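Local structure of acetyltransferase, GNAT family (Streptococcus pneumoniae, 2ATR) at residues 101-106 with 113-118. The protein probably transfers an acetyl group from acetyl-coenzyme A to an acceptor that has not been identified, as other GNAT-family enzymes do. Sequence-based numbering, arbitrary orientation.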
loop_
_atom_site.group_PDB
_atom_site.type_symbol
_atom_site.label_atom_id
_atom_site.label_comp_id
_atom_site.label_asym_id
_atom_site.label_seq_id
_atom_site.Cartn_x
_atom_site.Cartn_y
_atom_site.Cartn_z
ATOM N N VAL A 101 -0.280 3.163 -12.956
ATOM C CA VAL A 101 -0.260 2.760 -11.560
ATOM C C VAL A 101 0.492 3.851 -10.793
ATOM O O VAL A 101 1.599 4.230 -11.190
ATOM C CB VAL A 101 0.389 1.388 -11.385
ATOM C CG1 VAL A 101 0.440 1.045 -9.919
ATOM C CG2 VAL A 101 -0.424 0.296 -12.178
ATOM N N GLN A 102 -0.128 4.366 -9.723
ATOM C CA GLN A 102 0.420 5.483 -8.988
ATOM C C GLN A 102 0.341 5.299 -7.484
ATOM O O GLN A 102 -0.276 4.362 -6.999
ATOM C CB GLN A 102 -0.285 6.791 -9.388
ATOM C CG GLN A 102 -0.120 7.150 -10.849
ATOM C CD GLN A 102 -0.782 8.455 -11.170
ATOM O OE1 GLN A 102 -0.334 9.498 -10.752
ATOM N NE2 GLN A 102 -1.864 8.397 -11.878
ATOM N N LEU A 103 0.953 6.228 -6.760
ATOM C CA LEU A 103 0.971 6.228 -5.286
ATOM C C LEU A 103 1.393 7.655 -4.909
ATOM O O LEU A 103 1.898 8.445 -5.770
ATOM C CB LEU A 103 1.919 5.166 -4.698
ATOM C CG LEU A 103 3.440 5.163 -4.968
ATOM C CD1 LEU A 103 4.238 6.020 -3.943
ATOM C CD2 LEU A 103 3.929 3.748 -4.877
ATOM N N ALA A 104 1.197 7.984 -3.635
ATOM C CA ALA A 104 1.622 9.316 -3.122
ATOM C C ALA A 104 2.366 8.988 -1.812
ATOM O O ALA A 104 1.919 8.139 -1.027
ATOM C CB ALA A 104 0.393 10.239 -2.854
ATOM N N THR A 105 3.506 9.624 -1.599
ATOM C CA THR A 105 4.282 9.344 -0.398
ATOM C C THR A 105 4.896 10.599 0.241
ATOM O O THR A 105 5.066 11.613 -0.456
ATOM C CB THR A 105 5.338 8.185 -0.635
ATOM O OG1 THR A 105 5.903 7.829 0.612
ATOM C CG2 THR A 105 6.470 8.592 -1.628
ATOM N N GLU A 106 5.249 10.546 1.553
ATOM C CA GLU A 106 6.082 11.614 2.122
ATOM C C GLU A 106 7.366 11.668 1.350
ATOM O O GLU A 106 7.948 10.635 1.001
ATOM C CB GLU A 106 6.401 11.400 3.614
ATOM C CG GLU A 106 5.211 11.576 4.456
ATOM C CD GLU A 106 5.497 11.294 5.927
ATOM O OE1 GLU A 106 6.684 11.390 6.340
ATOM O OE2 GLU A 106 4.519 10.978 6.651
ATOM N N GLY A 113 13.575 6.524 -2.300
ATOM C CA GLY A 113 14.564 5.523 -2.725
ATOM C C GLY A 113 13.923 4.135 -2.799
ATOM O O GLY A 113 14.168 3.392 -3.737
ATOM N N PHE A 114 13.069 3.790 -1.836
ATOM C CA PHE A 114 12.361 2.512 -1.861
ATOM C C PHE A 114 11.410 2.328 -3.084
ATOM O O PHE A 114 11.481 1.309 -3.774
ATOM C CB PHE A 114 11.628 2.198 -0.558
ATOM C CG PHE A 114 10.626 1.046 -0.702
ATOM C CD1 PHE A 114 11.075 -0.274 -0.736
ATOM C CD2 PHE A 114 9.255 1.283 -0.835
ATOM C CE1 PHE A 114 10.164 -1.348 -0.889
ATOM C CE2 PHE A 114 8.366 0.224 -1.011
ATOM C CZ PHE A 114 8.840 -1.091 -1.032
ATOM N N TYR A 115 10.549 3.302 -3.343
ATOM C CA TYR A 115 9.631 3.219 -4.499
ATOM C C TYR A 115 10.367 3.240 -5.862
ATOM O O TYR A 115 9.960 2.551 -6.807
ATOM C CB TYR A 115 8.552 4.290 -4.407
ATOM C CG TYR A 115 7.597 4.022 -3.277
ATOM C CD1 TYR A 115 6.834 2.809 -3.245
ATOM C CD2 TYR A 115 7.499 4.913 -2.188
ATOM C CE1 TYR A 115 5.948 2.545 -2.172
ATOM C CE2 TYR A 115 6.651 4.638 -1.077
ATOM C CZ TYR A 115 5.880 3.473 -1.088
ATOM O OH TYR A 115 5.058 3.216 -0.012
ATOM N N ARG A 116 11.453 3.997 -5.944
ATOM C CA ARG A 116 12.300 3.938 -7.148
ATOM C C ARG A 116 12.875 2.549 -7.317
ATOM O O ARG A 116 12.886 2.034 -8.443
ATOM C CB ARG A 116 13.375 5.006 -7.121
ATOM C CG ARG A 116 12.918 6.413 -7.537
ATOM C CD ARG A 116 14.177 7.355 -7.767
ATOM N NE ARG A 116 13.794 8.653 -8.355
ATOM C CZ ARG A 116 14.019 9.844 -7.798
ATOM N NH1 ARG A 116 14.651 9.955 -6.615
ATOM N NH2 ARG A 116 13.620 10.941 -8.416
ATOM N N SER A 117 13.233 1.874 -6.211
ATOM C CA SER A 117 13.774 0.491 -6.323
ATOM C C SER A 117 12.671 -0.421 -6.791
ATOM O O SER A 117 12.931 -1.496 -7.347
ATOM C CB SER A 117 14.387 -0.026 -4.994
ATOM O OG SER A 117 13.335 -0.403 -4.111
HETATM N N MSE A 118 11.424 0.013 -6.613
HETATM C CA MSE A 118 10.285 -0.769 -7.080
HETATM C C MSE A 118 9.910 -0.374 -8.510
HETATM O O MSE A 118 9.017 -0.946 -9.053
HETATM C CB MSE A 118 9.062 -0.634 -6.150
HETATM C CG MSE A 118 9.133 -1.350 -4.795
HETATM SE SE MSE A 118 9.564 -3.139 -4.836
HETATM C CE MSE A 118 11.175 -3.030 -4.369
#
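Tyr115 reaches from its helix to Leu103 and Thr105, and every close contact across the two segments falls on its ring. The bond from CA to CB already points toward residues 101-106. CG lies anti to the carbonyl carbon (chi1 -69°), which swings the ring off the helix towards the chain after the strand. At CG both methyls of Leu103 come within 4.0 Å. Further out along one side, Tyr115 CD1 and CE1 meet Leu103 CD2, with Tyr115 CD1 the closer at 3.5 Å. Along the other side, Tyr115 CD2 is shared between Thr105 CG2 and Leu103 CD1, each 3.9 Å away. Tyr115 CE2 is 3.7 Å from Thr105 OG1, which approaches the edge near the ring plane. CZ meets Leu103 CD1 more loosely.

Leu103 CD1 stands over the ring centre, 3.8 Å from the centroid and only 8° off the normal, a CH-pi contact. In Leu103, chi1 (61°) brings CG towards the ring, and chi2 then sets the two methyls on the same face. On the opposite face Phe114 CD2 lies 3.7 Å above the plane, so the tyrosine ring is held between two apolar groups. No hydrogen bond joins the two segments. Thr105 OG1 instead makes a weak bond to Glu106 O.

Phe114 and Tyr115 form the Phe-Tyr pair often found in the last helix of GNAT domains. In relatives this helix runs beside the acetyl-coenzyme A site, and it probably does so here. Helix 109-117 follows strand 100-102, one of the sheet's two outermost strands within this chain. Strand 100-102 runs parallel to 66-74. Tyr115 and Phe114 both touch Leu72 of strand 66-74, while Leu103 packs on Val69 of that strand and on Phe120. Phe114 and Met118 also touch Ser85 of the neighbouring helix 83-92.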